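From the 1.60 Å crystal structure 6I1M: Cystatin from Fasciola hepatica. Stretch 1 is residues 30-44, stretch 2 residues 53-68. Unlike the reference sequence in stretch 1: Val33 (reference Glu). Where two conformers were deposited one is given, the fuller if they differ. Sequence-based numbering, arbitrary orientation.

Stretch 1 (30-44) GSVVSSCELELLQVS
Stretch 2, residues 53-68: YKFKVSGGATCPGCWE

Strand 38-44 and strand 53-59 run antiparallel, their axes 162° apart and 4.6 Å at closest approach. Leu38 pairs with Gly59, Glu39 with Ser58 and Leu40 with Val57; a bulge at Leu41 (phi/psi -80/-45) then shifts the register by one, so Gln42 faces Lys56, Val43 faces Phe55 and Ser44 faces Lys54.

The backbone polar groups are met chiefly by one another. Glu39 N donates to Ser58 O and Ser58 N to Glu39 O, both 2.8 Å and nearly straight. Ser44 N to Lys54 O and Lys54 N to Ser44 O, also 2.8 Å, close a second ring. Across the bulge the duties split: Leu41 N donates to Lys56 O (2.8 Å), whereas Lys56 N reaches Gln42 O (3.1 Å). Val57, non-hydrogen-bonded toward Leu40, turns its N and O to Trp67 O (2.9 Å) and Trp67 N (3.0 Å).

Apolar side chains fill the face of Leu38, Leu40, Val43, Phe55 and Val57. Leu40 (m, t) sets CD2 3.4 Å from Val57 CG1; Val43 (p) lays CG2 over the Phe55 ring (chi1 m), 3.6 Å from its centroid, a CH-pi contact. The other face carries Glu39, Gln42, Lys54, Lys56 and Ser58, whose polar ends tolerate solvent, and buried Ser44, whose OG is met by a water 2.7 Å away that also donates to Lys54 O (2.9 Å); Lys56 NZ is hydrogen-bonded elsewhere in the structure.

Beyond the ladder, type I turns Val33-Cys36 and Gly60-Cys63 are each closed by their own bond, Cys36 N to Val33 O (3.1 Å) and Cys63 N to Gly60 O (3.0 Å); a disulfide joins their last residues, Cys36 SG (t) to Cys63 SG (p), 2.1 Å, chi3 84°. Gly60 N gives Glu37 O a weak 2.8 Å bond. Gly59 must lack CB, which would strike Cys63 O. Ser35 OG and Thr62 OG1 hydrogen-bond at 2.9 Å; one water accepts from Val33 N (3.0 Å) and donates to Thr62 O (2.8 Å). Val32 CG1 packs 3.6 Å from Trp67 CH2.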

# COMPACT_ATOMS: atom_id res chain seq x y z
N GLY A 30 2.21 -0.55 -15.04
CA GLY A 30 2.10 -1.69 -15.97
C GLY A 30 2.18 -3.02 -15.24
O GLY A 30 2.34 -4.05 -15.89
N SER A 31 2.03 -3.01 -13.92
CA SER A 31 2.19 -4.22 -13.09
C SER A 31 0.91 -5.07 -13.08
O SER A 31 1.02 -6.29 -12.86
CB SER A 31 2.59 -3.87 -11.71
OG SER A 31 3.87 -3.29 -11.70
N VAL A 32 -0.26 -4.44 -13.20
CA VAL A 32 -1.56 -5.17 -13.19
C VAL A 32 -2.42 -4.61 -14.33
O VAL A 32 -2.17 -3.49 -14.82
CB VAL A 32 -2.24 -5.09 -11.81
CG1 VAL A 32 -1.38 -5.62 -10.66
CG2 VAL A 32 -2.69 -3.68 -11.49
N VAL A 33 -3.40 -5.40 -14.76
CA VAL A 33 -4.42 -4.97 -15.76
C VAL A 33 -5.56 -4.27 -15.02
O VAL A 33 -5.68 -4.41 -13.78
CB VAL A 33 -4.90 -6.16 -16.61
CG1 VAL A 33 -3.78 -6.71 -17.48
CG2 VAL A 33 -5.54 -7.25 -15.76
N SER A 34 -6.37 -3.52 -15.76
CA SER A 34 -7.38 -2.59 -15.22
C SER A 34 -8.45 -3.36 -14.44
O SER A 34 -9.01 -2.78 -13.48
CB SER A 34 -7.98 -1.74 -16.32
OG SER A 34 -8.59 -2.57 -17.29
N SER A 35 -8.66 -4.64 -14.78
CA SER A 35 -9.68 -5.55 -14.18
C SER A 35 -9.24 -6.14 -12.82
O SER A 35 -10.05 -6.89 -12.19
CB SER A 35 -9.98 -6.65 -15.16
OG SER A 35 -9.00 -7.69 -15.05
N CYS A 36 -8.01 -5.87 -12.37
CA CYS A 36 -7.37 -6.47 -11.16
C CYS A 36 -8.24 -6.27 -9.91
O CYS A 36 -8.55 -5.11 -9.58
CB CYS A 36 -6.00 -5.85 -10.90
SG CYS A 36 -5.17 -6.53 -9.43
N GLU A 37 -8.59 -7.37 -9.23
CA GLU A 37 -9.17 -7.34 -7.86
C GLU A 37 -8.00 -7.35 -6.90
O GLU A 37 -7.34 -8.39 -6.79
CB GLU A 37 -10.12 -8.52 -7.59
CG GLU A 37 -11.36 -8.45 -8.46
CD GLU A 37 -12.44 -9.49 -8.18
OE1 GLU A 37 -12.41 -10.15 -7.09
OE2 GLU A 37 -13.32 -9.63 -9.05
N LEU A 38 -7.72 -6.21 -6.28
CA LEU A 38 -6.56 -6.07 -5.37
C LEU A 38 -7.04 -6.07 -3.92
O LEU A 38 -7.92 -5.26 -3.56
CB LEU A 38 -5.85 -4.77 -5.70
CG LEU A 38 -4.54 -4.58 -4.95
CD1 LEU A 38 -3.44 -5.42 -5.59
CD2 LEU A 38 -4.18 -3.11 -4.90
N GLU A 39 -6.40 -6.91 -3.11
CA GLU A 39 -6.68 -7.08 -1.68
C GLU A 39 -5.51 -6.56 -0.85
O GLU A 39 -4.38 -7.00 -1.07
CB GLU A 39 -6.92 -8.55 -1.36
CG GLU A 39 -7.24 -8.78 0.09
CD GLU A 39 -7.60 -10.23 0.38
OE1 GLU A 39 -7.42 -11.06 -0.53
OE2 GLU A 39 -8.07 -10.51 1.48
N LEU A 40 -5.80 -5.68 0.11
CA LEU A 40 -4.82 -5.29 1.15
C LEU A 40 -4.85 -6.40 2.20
O LEU A 40 -5.89 -6.54 2.86
CB LEU A 40 -5.18 -3.93 1.76
CG LEU A 40 -5.39 -2.74 0.81
CD1 LEU A 40 -5.37 -1.45 1.59
CD2 LEU A 40 -4.36 -2.65 -0.29
N LEU A 41 -3.77 -7.16 2.32
CA LEU A 41 -3.67 -8.33 3.23
C LEU A 41 -3.37 -7.85 4.65
O LEU A 41 -3.97 -8.36 5.59
CB LEU A 41 -2.55 -9.26 2.76
CG LEU A 41 -2.78 -9.96 1.43
CD1 LEU A 41 -1.59 -10.84 1.11
CD2 LEU A 41 -4.07 -10.77 1.46
N GLN A 42 -2.43 -6.92 4.78
CA GLN A 42 -1.95 -6.43 6.09
C GLN A 42 -1.24 -5.10 5.89
O GLN A 42 -0.94 -4.75 4.72
CB GLN A 42 -0.99 -7.44 6.73
CG GLN A 42 0.20 -7.74 5.83
CD GLN A 42 1.08 -8.84 6.38
OE1 GLN A 42 0.58 -9.81 6.95
NE2 GLN A 42 2.38 -8.73 6.18
N VAL A 43 -1.02 -4.40 6.98
CA VAL A 43 -0.32 -3.10 6.97
C VAL A 43 0.59 -3.04 8.20
O VAL A 43 0.21 -3.57 9.29
CB VAL A 43 -1.31 -1.93 6.90
CG1 VAL A 43 -2.10 -1.81 8.20
CG2 VAL A 43 -0.59 -0.63 6.53
N SER A 44 1.75 -2.43 8.02
CA SER A 44 2.69 -2.10 9.11
C SER A 44 2.91 -0.60 9.04
O SER A 44 2.92 -0.09 7.93
CB SER A 44 3.99 -2.85 9.01
OG SER A 44 3.80 -4.19 8.65
N TYR A 53 2.76 3.83 5.72
CA TYR A 53 1.92 2.61 5.71
C TYR A 53 2.55 1.64 4.72
O TYR A 53 2.48 1.91 3.53
CB TYR A 53 0.49 2.90 5.30
CG TYR A 53 -0.28 3.75 6.26
CD1 TYR A 53 -0.19 5.14 6.20
CD2 TYR A 53 -1.12 3.19 7.21
CE1 TYR A 53 -0.89 5.93 7.09
CE2 TYR A 53 -1.83 3.97 8.10
CZ TYR A 53 -1.72 5.35 8.04
OH TYR A 53 -2.46 6.16 8.87
N LYS A 54 3.12 0.55 5.22
CA LYS A 54 3.63 -0.55 4.37
C LYS A 54 2.57 -1.64 4.28
O LYS A 54 2.31 -2.37 5.30
CB LYS A 54 4.92 -1.13 4.93
CG LYS A 54 5.62 -2.08 3.97
CD LYS A 54 6.50 -3.02 4.71
CE LYS A 54 7.69 -2.35 5.34
NZ LYS A 54 8.36 -3.26 6.29
N PHE A 55 2.01 -1.76 3.09
CA PHE A 55 0.99 -2.76 2.73
C PHE A 55 1.64 -3.97 2.06
O PHE A 55 2.53 -3.82 1.24
CB PHE A 55 -0.01 -2.11 1.79
CG PHE A 55 -0.86 -1.11 2.51
CD1 PHE A 55 -1.90 -1.55 3.33
CD2 PHE A 55 -0.64 0.25 2.35
CE1 PHE A 55 -2.70 -0.63 3.98
CE2 PHE A 55 -1.46 1.17 3.00
CZ PHE A 55 -2.48 0.72 3.81
N LYS A 56 1.15 -5.16 2.40
CA LYS A 56 1.28 -6.35 1.54
C LYS A 56 -0.07 -6.54 0.83
O LYS A 56 -1.08 -6.66 1.53
CB LYS A 56 1.66 -7.56 2.39
CG LYS A 56 2.05 -8.77 1.58
CD LYS A 56 2.52 -9.91 2.45
CE LYS A 56 2.40 -11.26 1.77
NZ LYS A 56 3.71 -11.95 1.72
N VAL A 57 -0.06 -6.53 -0.50
CA VAL A 57 -1.28 -6.57 -1.35
C VAL A 57 -1.21 -7.84 -2.21
O VAL A 57 -0.10 -8.23 -2.61
CB VAL A 57 -1.44 -5.28 -2.17
CG1 VAL A 57 -1.37 -4.05 -1.27
CG2 VAL A 57 -0.43 -5.15 -3.31
N SER A 58 -2.37 -8.44 -2.47
CA SER A 58 -2.55 -9.68 -3.27
C SER A 58 -3.50 -9.41 -4.44
O SER A 58 -4.55 -8.76 -4.23
CB SER A 58 -3.08 -10.79 -2.42
OG SER A 58 -3.37 -11.91 -3.22
N GLY A 59 -3.14 -9.87 -5.63
CA GLY A 59 -4.00 -9.75 -6.81
C GLY A 59 -4.91 -10.96 -6.94
O GLY A 59 -4.57 -12.03 -6.45
N GLY A 60 -6.04 -10.78 -7.62
CA GLY A 60 -7.00 -11.85 -7.90
C GLY A 60 -6.63 -12.58 -9.17
O GLY A 60 -5.45 -12.58 -9.55
N ALA A 61 -7.61 -13.21 -9.80
CA ALA A 61 -7.38 -14.21 -10.86
C ALA A 61 -6.61 -13.58 -12.04
O ALA A 61 -5.72 -14.27 -12.60
CB ALA A 61 -8.70 -14.83 -11.26
N THR A 62 -6.93 -12.32 -12.41
CA THR A 62 -6.30 -11.62 -13.57
C THR A 62 -5.01 -10.90 -13.18
O THR A 62 -4.37 -10.37 -14.07
CB THR A 62 -7.28 -10.68 -14.30
OG1 THR A 62 -7.62 -9.61 -13.42
CG2 THR A 62 -8.53 -11.39 -14.75
N CYS A 63 -4.60 -10.92 -11.90
CA CYS A 63 -3.36 -10.25 -11.43
C CYS A 63 -2.72 -11.04 -10.27
O CYS A 63 -2.38 -10.47 -9.25
CB CYS A 63 -3.62 -8.80 -11.02
SG CYS A 63 -5.08 -8.53 -9.98
N PRO A 64 -2.49 -12.36 -10.42
CA PRO A 64 -1.96 -13.14 -9.31
C PRO A 64 -0.56 -12.64 -8.94
O PRO A 64 0.22 -12.24 -9.79
CB PRO A 64 -1.93 -14.55 -9.90
CG PRO A 64 -1.83 -14.33 -11.39
CD PRO A 64 -2.72 -13.15 -11.64
N GLY A 65 -0.29 -12.63 -7.66
CA GLY A 65 1.01 -12.24 -7.11
C GLY A 65 0.78 -11.27 -5.98
O GLY A 65 -0.39 -10.80 -5.83
N CYS A 66 1.82 -11.02 -5.22
CA CYS A 66 1.81 -10.13 -4.06
C CYS A 66 2.88 -9.07 -4.28
O CYS A 66 3.92 -9.37 -4.92
CB CYS A 66 2.03 -10.89 -2.76
SG CYS A 66 0.59 -11.86 -2.27
N TRP A 67 2.58 -7.87 -3.81
CA TRP A 67 3.48 -6.70 -3.85
C TRP A 67 3.54 -6.09 -2.45
O TRP A 67 2.55 -6.20 -1.67
CB TRP A 67 2.99 -5.69 -4.88
CG TRP A 67 3.00 -6.13 -6.32
CD1 TRP A 67 3.91 -5.76 -7.27
CD2 TRP A 67 1.98 -6.86 -7.02
NE1 TRP A 67 3.53 -6.21 -8.50
CE2 TRP A 67 2.38 -6.93 -8.37
CE3 TRP A 67 0.80 -7.50 -6.63
CZ2 TRP A 67 1.62 -7.59 -9.34
CZ3 TRP A 67 0.06 -8.16 -7.59
CH2 TRP A 67 0.47 -8.21 -8.92
N GLU A 68 4.69 -5.53 -2.12
CA GLU A 68 4.83 -4.62 -0.95
C GLU A 68 4.82 -3.20 -1.50
O GLU A 68 5.54 -2.94 -2.47
CB GLU A 68 6.09 -4.98 -0.18
CG GLU A 68 6.51 -3.96 0.83
CD GLU A 68 7.81 -4.34 1.50
OE1 GLU A 68 7.85 -5.45 2.10
OE2 GLU A 68 8.80 -3.56 1.38
O HOH W 1 5.02 -6.23 -11.34
O HOH W 2 -2.57 -8.29 -14.33
O HOH W 3 3.02 -5.07 6.25